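Local coordinates for host-nuclease inhibitor protein Gam, putative (Desulfovibrio vulgaris, PDB 2P2U) that probably binds double-stranded DNA as a dimer, in the manner of phage Mu Gam-like proteins, at residues G20-I25 / F157-N162; E134-W139 / V147-R152. All coordinates share one frame; numbering follows the deposited sequence.

Interaction 1 of 2, residues G20-I25 / F157-N162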
ATOM      1  N   GLY A  20      29.570 -26.519  -7.179  1.00 60.51           N
ATOM      2  CA  GLY A  20      30.308 -25.305  -7.517  1.00 59.36           C
ATOM      3  C   GLY A  20      29.365 -24.122  -7.511  1.00 59.84           C
ATOM      4  O   GLY A  20      29.213 -23.417  -6.466  1.00 59.16           O
ATOM      5  N   ALA A  21      28.699 -23.907  -8.654  1.00 59.24           N
ATOM      6  CA  ALA A  21      27.471 -23.035  -8.709  1.00 58.52           C
ATOM      7  C   ALA A  21      26.741 -22.745  -7.355  1.00 57.51           C
ATOM      8  O   ALA A  21      26.727 -21.602  -6.932  1.00 57.12           O
ATOM      9  CB  ALA A  21      26.487 -23.554  -9.749  1.00 58.52           C
ATOM     10  N   LEU A  22      26.190 -23.750  -6.662  1.00 56.67           N
ATOM     11  CA  LEU A  22      25.506 -23.482  -5.377  1.00 56.85           C
ATOM     12  C   LEU A  22      26.410 -23.027  -4.245  1.00 58.54           C
ATOM     13  O   LEU A  22      25.948 -22.954  -3.096  1.00 59.18           O
ATOM     14  CB  LEU A  22      24.777 -24.691  -4.806  1.00 56.03           C
ATOM     15  CG  LEU A  22      23.710 -25.543  -5.455  1.00 54.84           C
ATOM     16  CD1 LEU A  22      22.833 -26.038  -4.360  1.00 54.64           C
ATOM     17  CD2 LEU A  22      22.913 -24.759  -6.437  1.00 55.26           C
ATOM     18  N   ALA A  23      27.706 -22.812  -4.497  1.00 59.59           N
ATOM     19  CA  ALA A  23      28.552 -22.216  -3.448  1.00 59.20           C
ATOM     20  C   ALA A  23      28.646 -20.723  -3.798  1.00 59.32           C
ATOM     21  O   ALA A  23      28.467 -19.854  -2.920  1.00 58.74           O
ATOM     22  CB  ALA A  23      29.879 -22.841  -3.419  1.00 58.24           C
ATOM     23  N   GLU A  24      28.884 -20.461  -5.090  1.00 58.90           N
ATOM     24  CA  GLU A  24      28.809 -19.119  -5.692  1.00 59.68           C
ATOM     25  C   GLU A  24      27.449 -18.408  -5.466  1.00 59.44           C
ATOM     26  O   GLU A  24      27.386 -17.356  -4.820  1.00 58.58           O
ATOM     27  CB  GLU A  24      29.109 -19.198  -7.179  1.00 59.18           C
ATOM     28  CG  GLU A  24      29.181 -17.856  -7.855  1.00 61.45           C
ATOM     29  CD  GLU A  24      29.908 -18.006  -9.175  1.00 65.04           C
ATOM     30  OE1 GLU A  24      30.620 -19.026  -9.268  1.00 69.47           O
ATOM     31  OE2 GLU A  24      29.782 -17.166 -10.104  1.00 63.02           O
ATOM     32  N   ILE A  25      26.376 -19.008  -5.974  1.00 59.16           N
ATOM     33  CA  ILE A  25      25.037 -18.540  -5.658  1.00 59.23           C
ATOM     34  C   ILE A  25      24.993 -18.153  -4.179  1.00 60.30           C
ATOM     35  O   ILE A  25      24.713 -17.004  -3.883  1.00 61.57           O
ATOM     36  CB  ILE A  25      23.920 -19.581  -6.031  1.00 58.97           C
ATOM     37  CG1 ILE A  25      23.596 -19.537  -7.537  1.00 56.56           C
ATOM     38  CG2 ILE A  25      22.702 -19.411  -5.189  1.00 56.58           C
ATOM     39  CD1 ILE A  25      23.166 -20.874  -8.142  1.00 53.40           C
ATOM     40  N   PHE A 157      11.498 -26.747 -10.733  1.00 73.78           N
ATOM     41  CA  PHE A 157      12.889 -26.835 -10.237  1.00 74.12           C
ATOM     42  C   PHE A 157      13.143 -25.938  -9.063  1.00 73.63           C
ATOM     43  O   PHE A 157      12.857 -24.750  -9.124  1.00 73.90           O
ATOM     44  CB  PHE A 157      13.918 -26.468 -11.317  1.00 74.68           C
ATOM     45  CG  PHE A 157      15.377 -26.664 -10.888  1.00 76.60           C
ATOM     46  CD1 PHE A 157      15.757 -27.715 -10.026  1.00 79.35           C
ATOM     47  CD2 PHE A 157      16.375 -25.834 -11.373  1.00 76.90           C
ATOM     48  CE1 PHE A 157      17.099 -27.913  -9.638  1.00 76.47           C
ATOM     49  CE2 PHE A 157      17.706 -26.037 -10.992  1.00 77.53           C
ATOM     50  CZ  PHE A 157      18.057 -27.089 -10.135  1.00 77.14           C
ATOM     51  N   TYR A 158      13.720 -26.483  -8.000  1.00 72.94           N
ATOM     52  CA  TYR A 158      14.102 -25.606  -6.922  1.00 72.28           C
ATOM     53  C   TYR A 158      15.527 -25.831  -6.426  1.00 72.40           C
ATOM     54  O   TYR A 158      15.913 -26.971  -6.091  1.00 72.81           O
ATOM     55  CB  TYR A 158      13.109 -25.735  -5.790  1.00 72.09           C
ATOM     56  CG  TYR A 158      13.259 -26.976  -4.955  1.00 71.22           C
ATOM     57  CD1 TYR A 158      13.916 -26.915  -3.722  1.00 71.68           C
ATOM     58  CD2 TYR A 158      12.758 -28.196  -5.388  1.00 69.20           C
ATOM     59  CE1 TYR A 158      14.057 -28.038  -2.911  1.00 71.81           C
ATOM     60  CE2 TYR A 158      12.889 -29.333  -4.596  1.00 72.33           C
ATOM     61  CZ  TYR A 158      13.546 -29.243  -3.335  1.00 73.21           C
ATOM     62  OH  TYR A 158      13.690 -30.344  -2.505  1.00 71.11           O
ATOM     63  N   ILE A 159      16.293 -24.736  -6.412  1.00 71.59           N
ATOM     64  CA  ILE A 159      17.575 -24.643  -5.707  1.00 70.48           C
ATOM     65  C   ILE A 159      17.229 -23.986  -4.420  1.00 70.91           C
ATOM     66  O   ILE A 159      16.666 -22.888  -4.426  1.00 71.42           O
ATOM     67  CB  ILE A 159      18.516 -23.647  -6.360  1.00 69.80           C
ATOM     68  CG1 ILE A 159      18.974 -24.120  -7.754  1.00 67.62           C
ATOM     69  CG2 ILE A 159      19.650 -23.367  -5.407  1.00 68.35           C
ATOM     70  CD1 ILE A 159      19.454 -23.014  -8.665  1.00 61.97           C
ATOM     71  N   GLU A 160      17.573 -24.608  -3.312  1.00 71.07           N
ATOM     72  CA  GLU A 160      17.184 -24.040  -2.036  1.00 71.44           C
ATOM     73  C   GLU A 160      18.305 -23.932  -0.957  1.00 71.93           C
ATOM     74  O   GLU A 160      18.324 -24.716   0.011  1.00 73.02           O
ATOM     75  CB  GLU A 160      15.987 -24.807  -1.554  1.00 70.73           C
ATOM     76  CG  GLU A 160      15.615 -24.562  -0.152  1.00 72.95           C
ATOM     77  CD  GLU A 160      14.916 -25.775   0.434  1.00 78.41           C
ATOM     78  OE1 GLU A 160      14.010 -26.382  -0.264  1.00 75.43           O
ATOM     79  OE2 GLU A 160      15.297 -26.112   1.599  1.00 79.24           O
ATOM     80  N   ILE A 161      19.203 -22.950  -1.125  1.00 71.44           N
ATOM     81  CA  ILE A 161      20.301 -22.597  -0.190  1.00 71.55           C
ATOM     82  C   ILE A 161      20.001 -22.626   1.313  1.00 72.59           C
ATOM     83  O   ILE A 161      18.890 -22.340   1.720  1.00 72.75           O
ATOM     84  CB  ILE A 161      20.790 -21.227  -0.504  1.00 71.10           C
ATOM     85  CG1 ILE A 161      21.099 -21.141  -1.993  1.00 71.26           C
ATOM     86  CG2 ILE A 161      21.974 -20.889   0.353  1.00 70.90           C
ATOM     87  CD1 ILE A 161      21.489 -19.775  -2.437  1.00 73.95           C
ATOM     88  N   ASN A 162      21.004 -22.954   2.131  1.00 73.98           N
ATOM     89  CA  ASN A 162      20.786 -23.299   3.555  1.00 75.43           C
ATOM     90  C   ASN A 162      20.612 -22.084   4.434  1.00 75.59           C
ATOM     91  O   ASN A 162      21.189 -21.043   4.131  1.00 76.26           O
ATOM     92  CB  ASN A 162      21.948 -24.137   4.097  1.00 75.83           C
ATOM     93  CG  ASN A 162      21.944 -25.575   3.574  1.00 78.17           C
ATOM     94  OD1 ASN A 162      21.152 -26.405   4.032  1.00 80.96           O
ATOM     95  ND2 ASN A 162      22.853 -25.886   2.644  1.00 79.39           N
TER

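Interaction 2 of 2, residues E134-W139 / V147-R152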
ATOM      1  N   GLU A 134     -10.029 -20.725  -1.697  1.00 66.35           N
ATOM      2  CA  GLU A 134      -9.880 -21.772  -0.697  1.00 67.77           C
ATOM      3  C   GLU A 134     -11.017 -22.715  -0.521  1.00 68.05           C
ATOM      4  O   GLU A 134     -10.777 -23.837  -0.110  1.00 69.91           O
ATOM      5  CB  GLU A 134      -9.465 -21.188   0.636  1.00 68.03           C
ATOM      6  CG  GLU A 134      -8.198 -20.375   0.430  1.00 71.98           C
ATOM      7  CD  GLU A 134      -7.868 -19.515   1.592  1.00 76.91           C
ATOM      8  OE1 GLU A 134      -8.816 -18.855   2.138  1.00 79.24           O
ATOM      9  OE2 GLU A 134      -6.663 -19.524   1.954  1.00 76.53           O
ATOM     10  N   ALA A 135     -12.252 -22.305  -0.784  1.00 68.09           N
ATOM     11  CA  ALA A 135     -13.308 -23.311  -0.893  1.00 67.78           C
ATOM     12  C   ALA A 135     -13.076 -24.070  -2.195  1.00 67.94           C
ATOM     13  O   ALA A 135     -13.489 -25.201  -2.336  1.00 67.93           O
ATOM     14  CB  ALA A 135     -14.640 -22.684  -0.900  1.00 67.99           C
HETATM   15  N   MSE A 136     -12.377 -23.434  -3.130  1.00 68.23           N
HETATM   16  CA  MSE A 136     -12.129 -24.024  -4.433  1.00 68.60           C
HETATM   17  C   MSE A 136     -11.283 -25.285  -4.250  1.00 69.43           C
HETATM   18  O   MSE A 136     -11.759 -26.403  -4.509  1.00 69.58           O
HETATM   19  CB  MSE A 136     -11.483 -23.020  -5.423  1.00 68.54           C
HETATM   20  CG  MSE A 136     -12.408 -21.898  -5.981  1.00 65.89           C
HETATM   21 SE   MSE A 136     -14.277 -22.436  -6.279  1.00 67.74          SE
HETATM   22  CE  MSE A 136     -14.991 -20.758  -6.808  1.00 71.61           C
ATOM     23  N   GLN A 137     -10.063 -25.107  -3.738  1.00 69.76           N
ATOM     24  CA  GLN A 137      -9.141 -26.235  -3.405  1.00 69.62           C
ATOM     25  C   GLN A 137      -9.730 -27.596  -3.063  1.00 67.03           C
ATOM     26  O   GLN A 137      -9.226 -28.583  -3.529  1.00 67.22           O
ATOM     27  CB  GLN A 137      -8.134 -25.824  -2.330  1.00 70.28           C
ATOM     28  CG  GLN A 137      -6.925 -25.021  -2.875  1.00 72.59           C
ATOM     29  CD  GLN A 137      -6.048 -24.429  -1.761  1.00 73.25           C
ATOM     30  OE1 GLN A 137      -5.579 -23.291  -1.886  1.00 77.77           O
ATOM     31  NE2 GLN A 137      -5.839 -25.190  -0.664  1.00 76.17           N
ATOM     32  N   GLY A 138     -10.797 -27.678  -2.291  1.00 65.40           N
ATOM     33  CA  GLY A 138     -11.386 -29.007  -2.011  1.00 63.19           C
ATOM     34  C   GLY A 138     -12.431 -29.513  -3.013  1.00 61.78           C
ATOM     35  O   GLY A 138     -13.063 -30.553  -2.793  1.00 61.73           O
ATOM     36  N   TRP A 139     -12.610 -28.794  -4.122  1.00 60.10           N
ATOM     37  CA  TRP A 139     -13.436 -29.279  -5.274  1.00 58.06           C
ATOM     38  C   TRP A 139     -12.736 -30.261  -6.204  1.00 56.75           C
ATOM     39  O   TRP A 139     -11.566 -30.088  -6.502  1.00 57.10           O
ATOM     40  CB  TRP A 139     -13.921 -28.095  -6.144  1.00 56.71           C
ATOM     41  CG  TRP A 139     -14.983 -27.262  -5.469  1.00 55.67           C
ATOM     42  CD1 TRP A 139     -15.320 -27.288  -4.145  1.00 52.39           C
ATOM     43  CD2 TRP A 139     -15.813 -26.269  -6.078  1.00 54.25           C
ATOM     44  NE1 TRP A 139     -16.300 -26.391  -3.901  1.00 52.87           N
ATOM     45  CE2 TRP A 139     -16.629 -25.742  -5.063  1.00 53.88           C
ATOM     46  CE3 TRP A 139     -15.951 -25.778  -7.394  1.00 55.14           C
ATOM     47  CZ2 TRP A 139     -17.583 -24.728  -5.303  1.00 53.21           C
ATOM     48  CZ3 TRP A 139     -16.906 -24.775  -7.640  1.00 54.42           C
ATOM     49  CH2 TRP A 139     -17.704 -24.265  -6.591  1.00 54.17           C
ATOM     50  N   VAL A 147     -17.586 -23.898 -13.134  1.00 36.39           N
ATOM     51  CA  VAL A 147     -17.457 -22.512 -12.801  1.00 35.76           C
ATOM     52  C   VAL A 147     -16.299 -21.822 -13.518  1.00 36.59           C
ATOM     53  O   VAL A 147     -15.924 -20.682 -13.160  1.00 35.93           O
ATOM     54  CB  VAL A 147     -17.332 -22.308 -11.346  1.00 35.59           C
ATOM     55  CG1 VAL A 147     -18.507 -22.920 -10.663  1.00 36.76           C
ATOM     56  CG2 VAL A 147     -16.087 -22.866 -10.873  1.00 34.30           C
ATOM     57  N   GLY A 148     -15.746 -22.503 -14.537  1.00 36.74           N
ATOM     58  CA  GLY A 148     -14.733 -21.917 -15.390  1.00 36.19           C
ATOM     59  C   GLY A 148     -13.347 -21.887 -14.826  1.00 37.38           C
ATOM     60  O   GLY A 148     -12.584 -21.024 -15.183  1.00 36.49           O
ATOM     61  N   LEU A 149     -13.011 -22.857 -13.973  1.00 39.54           N
ATOM     62  CA  LEU A 149     -11.722 -22.885 -13.257  1.00 41.79           C
ATOM     63  C   LEU A 149     -10.921 -24.201 -13.517  1.00 44.72           C
ATOM     64  O   LEU A 149     -11.514 -25.273 -13.642  1.00 45.45           O
ATOM     65  CB  LEU A 149     -11.970 -22.736 -11.757  1.00 39.91           C
ATOM     66  CG  LEU A 149     -12.460 -21.376 -11.292  1.00 38.90           C
ATOM     67  CD1 LEU A 149     -12.763 -21.291  -9.833  1.00 31.09           C
ATOM     68  CD2 LEU A 149     -11.434 -20.346 -11.646  1.00 41.08           C
ATOM     69  N   LYS A 150      -9.587 -24.159 -13.589  1.00 46.79           N
ATOM     70  CA  LYS A 150      -8.886 -25.455 -13.640  1.00 50.01           C
ATOM     71  C   LYS A 150      -7.736 -25.501 -12.658  1.00 51.05           C
ATOM     72  O   LYS A 150      -7.101 -24.480 -12.390  1.00 50.97           O
ATOM     73  CB  LYS A 150      -8.414 -25.856 -15.077  1.00 50.14           C
ATOM     74  CG  LYS A 150      -7.595 -24.738 -15.824  1.00 51.74           C
ATOM     75  CD  LYS A 150      -7.040 -25.184 -17.146  1.00 51.65           C
ATOM     76  CE  LYS A 150      -6.589 -23.974 -17.967  1.00 54.83           C
ATOM     77  NZ  LYS A 150      -5.962 -24.401 -19.274  1.00 56.15           N
ATOM     78  N   ARG A 151      -7.504 -26.697 -12.128  1.00 52.92           N
ATOM     79  CA  ARG A 151      -6.305 -27.035 -11.391  1.00 55.56           C
ATOM     80  C   ARG A 151      -5.141 -27.073 -12.381  1.00 57.94           C
ATOM     81  O   ARG A 151      -5.207 -27.796 -13.314  1.00 59.48           O
ATOM     82  CB  ARG A 151      -6.526 -28.403 -10.807  1.00 54.08           C
ATOM     83  CG  ARG A 151      -5.687 -28.688  -9.638  1.00 55.63           C
ATOM     84  CD  ARG A 151      -6.475 -28.704  -8.362  1.00 53.94           C
ATOM     85  NE  ARG A 151      -7.632 -29.548  -8.504  1.00 57.48           N
ATOM     86  CZ  ARG A 151      -8.572 -29.697  -7.573  1.00 59.49           C
ATOM     87  NH1 ARG A 151      -8.502 -29.072  -6.401  1.00 55.81           N
ATOM     88  NH2 ARG A 151      -9.610 -30.470  -7.842  1.00 60.43           N
ATOM     89  N   ARG A 152      -4.135 -26.223 -12.245  1.00 61.65           N
ATOM     90  CA  ARG A 152      -2.912 -26.231 -13.089  1.00 64.82           C
ATOM     91  C   ARG A 152      -1.871 -26.903 -12.197  1.00 67.09           C
ATOM     92  O   ARG A 152      -1.572 -26.400 -11.086  1.00 68.53           O
ATOM     93  CB  ARG A 152      -2.434 -24.798 -13.326  1.00 65.00           C
ATOM     94  CG  ARG A 152      -1.526 -24.585 -14.528  1.00 67.41           C
ATOM     95  CD  ARG A 152      -0.274 -23.761 -14.173  1.00 70.76           C
ATOM     96  NE  ARG A 152      -0.370 -22.280 -14.131  1.00 73.31           N
ATOM     97  CZ  ARG A 152       0.021 -21.512 -13.093  1.00 73.40           C
ATOM     98  NH1 ARG A 152      -0.081 -20.195 -13.180  1.00 71.43           N
ATOM     99  NH2 ARG A 152       0.506 -22.046 -11.955  1.00 71.09           N
TER

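Interaction 1 of 2, residues G20-I25 / F157-N162
With CG anti to its carbonyl carbon (chi1 -56°), Leu-22 leans from the helix toward the strand end, and the CG2 branch of Ile-159, anti to the backbone N of its own residue, comes to meet it. Leu-22 CD2 and Ile-159 CG2 lie 3.7 Å apart, and the two side chains cross obliquely. One helical turn on, Ile-25 points at the strand. Ile-25 CD1 lies 4.3 Å from Ile-159 CD1, a looser touch. The side chains of Ile-25 and Ile-161 adjoin, but they are modelled too close together, so their exact placement is doubtful. Ile-159 thus meets both helix residues. The contact is wholly apolar, and no hydrogen bond joins the two segments. It lays the end of strand 149-161, near the modelled C-terminus, against the early turns of the long helix 15-74. The side chain of Ile-161 also touches Ala-26 and Asp-29 of that helix. Phe-157, Glu-160 and Ile-161 also pair in an antiparallel ladder with a strand of the second subunit, so the sheet runs on across the dimer interface. On the helix, Glu-24 forms a salt bridge with Arg-60 of the second subunit.

Interaction 2 of 2, residues E134-W139 / V147-R152
Val-147 meets the indole of Trp-139 at its edge. Val-147 CG1 lies in the ring plane, and Val-147 CG2 is 3.8 Å from Trp-139 CZ3. Both methyls touch CZ3 at the benzo edge. Within segment 134-139, Met-136 SE, of a selenomethionine, lies over one face of the Trp-139 ring, 3.7 Å above its plane and offset toward the rim. Trp-139 also makes a cation-pi contact with Arg-143 of helix 141-146. The second flat group is the guanidinium of Arg-151, which meets backbone carbonyls at its edge. NH2 of Arg-151 donates to Trp-139 O, but this bond is modelled too short, so its exact geometry is doubtful. NH1 of Arg-151 gives a weak bond to Gln-137 O at 3.0 Å, bent to 128°. The Arg-151 chain, bent at chi2 and chi3, brings the guanidinium to the carbonyls of Gln-137 and Trp-139. A long, weak ion pair links NH2 of Arg-151 to Asp-141. Met-136 and Leu-149 cross at about a right angle, with Met-136 CE 3.8 Å from Leu-149 CD1. Leu-116 of the second subunit packs on both Met-136 and Trp-139. Strand 149-161 joins an antiparallel ladder with the second subunit. Met-136 to Trp-139 form a type I beta turn between helices 133-136 and 141-146. The second of these helices ends in a Schellman motif, with Gly-148, at positive phi, as its C-prime residue just before the strand.

Overall arrangement
Both contacts draw on strand 149-161. Interaction 2 uses its start and interaction 1 its far end, so the strand runs from the short helices 133-136 and 141-146 to the long helix 15-74. Their centres are 34 Å apart and their nearest atoms about 12 Å apart, so they do not touch. In sequence, interaction 2 falls wholly between the two segments of interaction 1, which brings residues near the two modelled ends of the chain together. Each contact lies 30 Å or more from the chain centre, as expected for an elongated molecule. At both, the strand pairs with the second subunit, so both are tied to the dimer.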